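Local coordinates for protein Cg7008-pa (Drosophila melanogaster, PDB 2WAC) that cleaves both DNA and RNA as an endonuclease, associates with the RNA-induced silencing complex, and binds symmetrically dimethylated arginines through its Tudor domain, at residues 133-136 with 137-141; 44-47 with 48-51. One frame throughout, in Å; residues are numbered along the deposited sequence.

Contact 1 of 2, residues 133-136 with 137-141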
ATOM      1  N   ALA A 133       7.597  13.394  -5.643  1.00 28.62           N
ATOM      2  CA  ALA A 133       6.493  12.601  -6.182  1.00 28.18           C
ATOM      3  C   ALA A 133       5.805  11.782  -5.088  1.00 27.88           C
ATOM      4  O   ALA A 133       4.575  11.736  -5.020  1.00 27.76           O
ATOM      5  CB  ALA A 133       6.986  11.695  -7.300  1.00 28.14           C
ATOM      6  N   LEU A 134       6.609  11.154  -4.232  1.00 27.56           N
ATOM      7  CA  LEU A 134       6.100  10.338  -3.130  1.00 27.23           C
ATOM      8  C   LEU A 134       5.444  11.195  -2.042  1.00 26.92           C
ATOM      9  O   LEU A 134       4.436  10.794  -1.458  1.00 26.90           O
ATOM     10  CB  LEU A 134       7.219   9.468  -2.545  1.00 27.36           C
ATOM     11  CG  LEU A 134       7.854   8.437  -3.489  1.00 27.55           C
ATOM     12  CD1 LEU A 134       9.247   8.045  -3.011  1.00 27.60           C
ATOM     13  CD2 LEU A 134       6.970   7.205  -3.656  1.00 27.66           C
ATOM     14  N   ARG A 135       6.021  12.369  -1.790  1.00 26.50           N
ATOM     15  CA  ARG A 135       5.463  13.347  -0.855  1.00 26.14           C
ATOM     16  C   ARG A 135       4.106  13.859  -1.343  1.00 25.72           C
ATOM     17  O   ARG A 135       3.152  13.946  -0.566  1.00 25.57           O
ATOM     18  CB  ARG A 135       6.430  14.524  -0.679  1.00 26.22           C
ATOM     19  CG  ARG A 135       6.079  15.465   0.471  1.00 26.67           C
ATOM     20  CD  ARG A 135       6.474  16.914   0.168  1.00 27.37           C
ATOM     21  NE  ARG A 135       5.774  17.454  -1.002  1.00 27.98           N
ATOM     22  CZ  ARG A 135       4.511  17.877  -1.004  1.00 28.26           C
ATOM     23  NH1 ARG A 135       3.783  17.831   0.105  1.00 28.46           N
ATOM     24  NH2 ARG A 135       3.974  18.346  -2.122  1.00 28.18           N
ATOM     25  N   ALA A 136       4.035  14.189  -2.633  1.00 25.29           N
ATOM     26  CA  ALA A 136       2.814  14.716  -3.245  1.00 24.98           C
ATOM     27  C   ALA A 136       1.669  13.706  -3.243  1.00 24.77           C
ATOM     28  O   ALA A 136       0.521  14.070  -2.991  1.00 24.83           O
ATOM     29  CB  ALA A 136       3.093  15.203  -4.661  1.00 24.99           C
ATOM     30  N   PHE A 137       1.988  12.442  -3.519  1.00 24.52           N
ATOM     31  CA  PHE A 137       0.978  11.385  -3.585  1.00 24.36           C
ATOM     32  C   PHE A 137       0.448  11.014  -2.202  1.00 24.34           C
ATOM     33  O   PHE A 137      -0.743  10.739  -2.047  1.00 24.25           O
ATOM     34  CB  PHE A 137       1.526  10.149  -4.308  1.00 24.27           C
ATOM     35  CG  PHE A 137       0.526   9.026  -4.448  1.00 24.06           C
ATOM     36  CD1 PHE A 137      -0.723   9.248  -5.026  1.00 23.74           C
ATOM     37  CD2 PHE A 137       0.843   7.742  -4.016  1.00 23.78           C
ATOM     38  CE1 PHE A 137      -1.644   8.211  -5.158  1.00 23.70           C
ATOM     39  CE2 PHE A 137      -0.070   6.696  -4.150  1.00 23.89           C
ATOM     40  CZ  PHE A 137      -1.315   6.933  -4.721  1.00 23.69           C
ATOM     41  N   SER A 138       1.337  11.017  -1.211  1.00 24.33           N
ATOM     42  CA  SER A 138       0.964  10.759   0.178  1.00 24.43           C
ATOM     43  C   SER A 138       0.051  11.847   0.740  1.00 24.54           C
ATOM     44  O   SER A 138      -0.894  11.552   1.476  1.00 24.42           O
ATOM     45  CB  SER A 138       2.212  10.611   1.051  1.00 24.42           C
ATOM     46  OG  SER A 138       1.859  10.375   2.401  1.00 24.62           O
ATOM     47  N   GLU A 139       0.338  13.100   0.390  1.00 24.72           N
ATOM     48  CA  GLU A 139      -0.501  14.224   0.793  1.00 25.04           C
ATOM     49  C   GLU A 139      -1.895  14.120   0.167  1.00 24.90           C
ATOM     50  O   GLU A 139      -2.889  14.502   0.786  1.00 24.93           O
ATOM     51  CB  GLU A 139       0.156  15.554   0.415  1.00 25.24           C
ATOM     52  CG  GLU A 139      -0.359  16.742   1.220  1.00 26.39           C
ATOM     53  CD  GLU A 139       0.150  18.079   0.710  1.00 28.01           C
ATOM     54  OE1 GLU A 139       1.296  18.145   0.215  1.00 28.60           O
ATOM     55  OE2 GLU A 139      -0.603  19.071   0.809  1.00 28.85           O
ATOM     56  N   ASP A 140      -1.950  13.597  -1.056  1.00 24.84           N
ATOM     57  CA  ASP A 140      -3.206  13.391  -1.777  1.00 24.74           C
ATOM     58  C   ASP A 140      -4.103  12.328  -1.139  1.00 24.59           C
ATOM     59  O   ASP A 140      -5.296  12.564  -0.938  1.00 24.72           O
ATOM     60  CB  ASP A 140      -2.931  13.002  -3.237  1.00 24.86           C
ATOM     61  CG  ASP A 140      -2.430  14.165  -4.084  1.00 25.26           C
ATOM     62  OD1 ASP A 140      -2.603  15.337  -3.683  1.00 25.58           O
ATOM     63  OD2 ASP A 140      -1.866  13.898  -5.166  1.00 25.76           O
ATOM     64  N   VAL A 141      -3.533  11.167  -0.819  1.00 24.27           N
ATOM     65  CA  VAL A 141      -4.353   9.985  -0.512  1.00 24.08           C
ATOM     66  C   VAL A 141      -4.164   9.313   0.856  1.00 24.00           C
ATOM     67  O   VAL A 141      -5.079   8.636   1.329  1.00 23.73           O
ATOM     68  CB  VAL A 141      -4.253   8.893  -1.630  1.00 24.05           C
ATOM     69  CG1 VAL A 141      -4.618   9.471  -2.994  1.00 23.85           C
ATOM     70  CG2 VAL A 141      -2.866   8.253  -1.665  1.00 23.95           C
TER
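Arg-135 and Glu-139 run side by side, one helical turn apart, and join in a salt bridge in which Arg-135 NH1 gives a hydrogen to Glu-139 OE1 at 2.5 Å. The carboxylate oxygen lies at the edge of the guanidinium, almost in its plane, while the two flat groups are turned 59° against each other. Arg-135 reaches this point by bending at chi2 and chi3, whereas Glu-139 stays extended beyond CG. A second carboxylate, that of Glu-132, pairs with Arg-135 NE, so the guanidinium is gripped from two places along the helix.

On another side of the helix, Asp-140 swings back beside its own backbone N (chi1 -73°), and its carboxylate carbon CG comes 3.1 Å from Ala-136 O without a hydrogen bond; that oxygen takes its bond from Asp-140 N, at 3.2 Å. The Asp-140 side chain also touches Phe-172 and Leu-176 of helix 172-178. With only a methyl group there, as in an alanine, the room beside these two residues would probably be left partly unfilled. Phe-137 is buried, with one ring face met off-centre by Val-141 CG2, 3.6 Å above the plane; Leu-16, Ile-12 and Leu-176 also touch its side chain.

Successive i to i+4 backbone bonds, such as Phe-137 N to Ala-133 O at 3.1 Å, hold these spacings. It is an amphipathic helix, packed against strand 5-12 of the OB-fold barrel of a staphylococcal nuclease-like domain and against helix 172-178.

Contact 2 of 2, residues 44-47 with 48-51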
ATOM      1  N   PRO A  44      -0.163 -12.943  28.115  1.00 28.91           N
ATOM      2  CA  PRO A  44       0.991 -12.421  27.382  1.00 29.05           C
ATOM      3  C   PRO A  44       1.998 -13.531  27.092  1.00 29.24           C
ATOM      4  O   PRO A  44       2.291 -14.333  27.983  1.00 29.21           O
ATOM      5  CB  PRO A  44       1.599 -11.387  28.345  1.00 29.05           C
ATOM      6  CG  PRO A  44       0.608 -11.222  29.458  1.00 28.97           C
ATOM      7  CD  PRO A  44      -0.178 -12.482  29.514  1.00 28.85           C
ATOM      8  N   PRO A  45       2.530 -13.580  25.856  1.00 29.43           N
ATOM      9  CA  PRO A  45       3.429 -14.676  25.487  1.00 29.59           C
ATOM     10  C   PRO A  45       4.811 -14.535  26.124  1.00 29.75           C
ATOM     11  O   PRO A  45       5.181 -13.446  26.572  1.00 29.76           O
ATOM     12  CB  PRO A  45       3.537 -14.567  23.961  1.00 29.54           C
ATOM     13  CG  PRO A  45       2.706 -13.394  23.552  1.00 29.53           C
ATOM     14  CD  PRO A  45       2.353 -12.611  24.761  1.00 29.44           C
ATOM     15  N   ILE A  46       5.555 -15.638  26.162  1.00 29.94           N
ATOM     16  CA  ILE A  46       6.908 -15.650  26.714  1.00 30.10           C
ATOM     17  C   ILE A  46       7.919 -15.273  25.630  1.00 30.23           C
ATOM     18  O   ILE A  46       8.040 -15.966  24.616  1.00 30.28           O
ATOM     19  CB  ILE A  46       7.257 -17.032  27.342  1.00 30.13           C
ATOM     20  CG1 ILE A  46       6.289 -17.380  28.487  1.00 30.25           C
ATOM     21  CG2 ILE A  46       8.724 -17.085  27.803  1.00 30.15           C
ATOM     22  CD1 ILE A  46       6.310 -16.420  29.683  1.00 30.29           C
ATOM     23  N   ALA A  47       8.629 -14.168  25.850  1.00 30.32           N
ATOM     24  CA  ALA A  47       9.608 -13.664  24.887  1.00 30.40           C
ATOM     25  C   ALA A  47      10.754 -14.654  24.662  1.00 30.42           C
ATOM     26  O   ALA A  47      11.347 -15.160  25.617  1.00 30.38           O
ATOM     27  CB  ALA A  47      10.146 -12.307  25.332  1.00 30.38           C
ATOM     28  N   GLY A  48      11.039 -14.934  23.392  1.00 30.48           N
ATOM     29  CA  GLY A  48      12.147 -15.810  23.010  1.00 30.51           C
ATOM     30  C   GLY A  48      11.800 -17.283  22.868  1.00 30.54           C
ATOM     31  O   GLY A  48      12.662 -18.093  22.517  1.00 30.65           O
ATOM     32  N   SER A  49      10.546 -17.635  23.146  1.00 30.45           N
ATOM     33  CA  SER A  49      10.098 -19.028  23.067  1.00 30.32           C
ATOM     34  C   SER A  49       9.628 -19.417  21.662  1.00 30.21           C
ATOM     35  O   SER A  49       9.407 -20.596  21.377  1.00 30.28           O
ATOM     36  CB  SER A  49       9.002 -19.306  24.102  1.00 30.34           C
ATOM     37  OG  SER A  49       7.872 -18.479  23.893  1.00 30.23           O
ATOM     38  N   TYR A  50       9.483 -18.419  20.792  1.00 29.93           N
ATOM     39  CA  TYR A  50       9.064 -18.635  19.409  1.00 29.60           C
ATOM     40  C   TYR A  50      10.135 -18.163  18.424  1.00 29.21           C
ATOM     41  O   TYR A  50      10.704 -17.079  18.578  1.00 29.20           O
ATOM     42  CB  TYR A  50       7.733 -17.917  19.139  1.00 29.73           C
ATOM     43  CG  TYR A  50       7.147 -18.145  17.756  1.00 30.08           C
ATOM     44  CD1 TYR A  50       6.330 -19.246  17.496  1.00 30.61           C
ATOM     45  CD2 TYR A  50       7.399 -17.252  16.715  1.00 30.34           C
ATOM     46  CE1 TYR A  50       5.788 -19.459  16.229  1.00 30.66           C
ATOM     47  CE2 TYR A  50       6.863 -17.456  15.445  1.00 30.62           C
ATOM     48  CZ  TYR A  50       6.057 -18.560  15.209  1.00 30.85           C
ATOM     49  OH  TYR A  50       5.523 -18.768  13.957  1.00 31.05           O
ATOM     50  N   THR A  51      10.411 -19.000  17.426  1.00 28.62           N
ATOM     51  CA  THR A  51      11.208 -18.604  16.269  1.00 28.09           C
ATOM     52  C   THR A  51      10.464 -19.047  15.001  1.00 27.54           C
ATOM     53  O   THR A  51       9.945 -20.167  14.945  1.00 27.56           O
ATOM     54  CB  THR A  51      12.673 -19.145  16.327  1.00 28.17           C
ATOM     55  OG1 THR A  51      13.491 -18.456  15.369  1.00 28.31           O
ATOM     56  CG2 THR A  51      12.736 -20.644  16.075  1.00 28.23           C
TER
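Ser-49 turns its hydroxyl back onto the carbonyl oxygen of Ile-46, and OG gives a short hydrogen bond of 2.6 Å to Ile-46 O. The bond meets the oxygen well off the line of the carbonyl, at a C=O...OG angle of 139°. To make it, OG sits between the backbone N and the carbonyl carbon of its own residue (chi1 60°), which also brings Ser-49 CB to 3.5 Å from Ile-46 O. OG also passes 3.8 Å from Ile-46 CB, the one isoleucine side-chain atom near it, while the rest of the Ile-46 side chain leads away.

The same carbonyl oxygen receives a second, weak bond from Ser-49 N at 3.4 Å, with an N-H...O angle of 157°. Two donors of one residue therefore converge on Ile-46 O; the hydroxyl bond is the shorter of the two and probably reinforces a closure that the backbone bond makes weakly. The chain reverses here in a type II beta turn from Ile-46 to Ser-49, with Ala-47 and Gly-48 at its corners. Gly-48 takes a positive phi, and a side chain at this position would collide with the preceding carbonyl, its CB coming about 2.5 Å from Ala-47 O; the absence of a side chain is what allows this bend.

The turn lies at the surface of the Tudor domain, in the loop that leads from helix 26-42 to strand 57-61. On its two flanks Pro-45 rests on Ala-100 and Tyr-50 on Leu-99 and Ala-101, so the residues on either side of the turn, rather than its corners, pack on strand 99-101, which pairs with strand 57-61.

In the fold
The two contacts belong to different halves of this extended Tudor fragment. Contact 2 sits in the Tudor domain and contact 1 in the nuclease-like domain, whose first two strands, 5-12 and 17-22, precede the Tudor strands in the chain and whose remaining strands follow them. Their centres are 39 Å apart, their nearest atoms about 31 Å, and they lie on opposite sides of the chain's centre without touching. Neither segment pair falls within residues 62-90, the region involved in dimethylarginine binding, although the loop of contact 2 runs into strand 57-61, which pairs with strand 68-77 of that region. Contact 1 lies on helix 127-141, in the part of the nuclease-like domain that follows the Tudor strands.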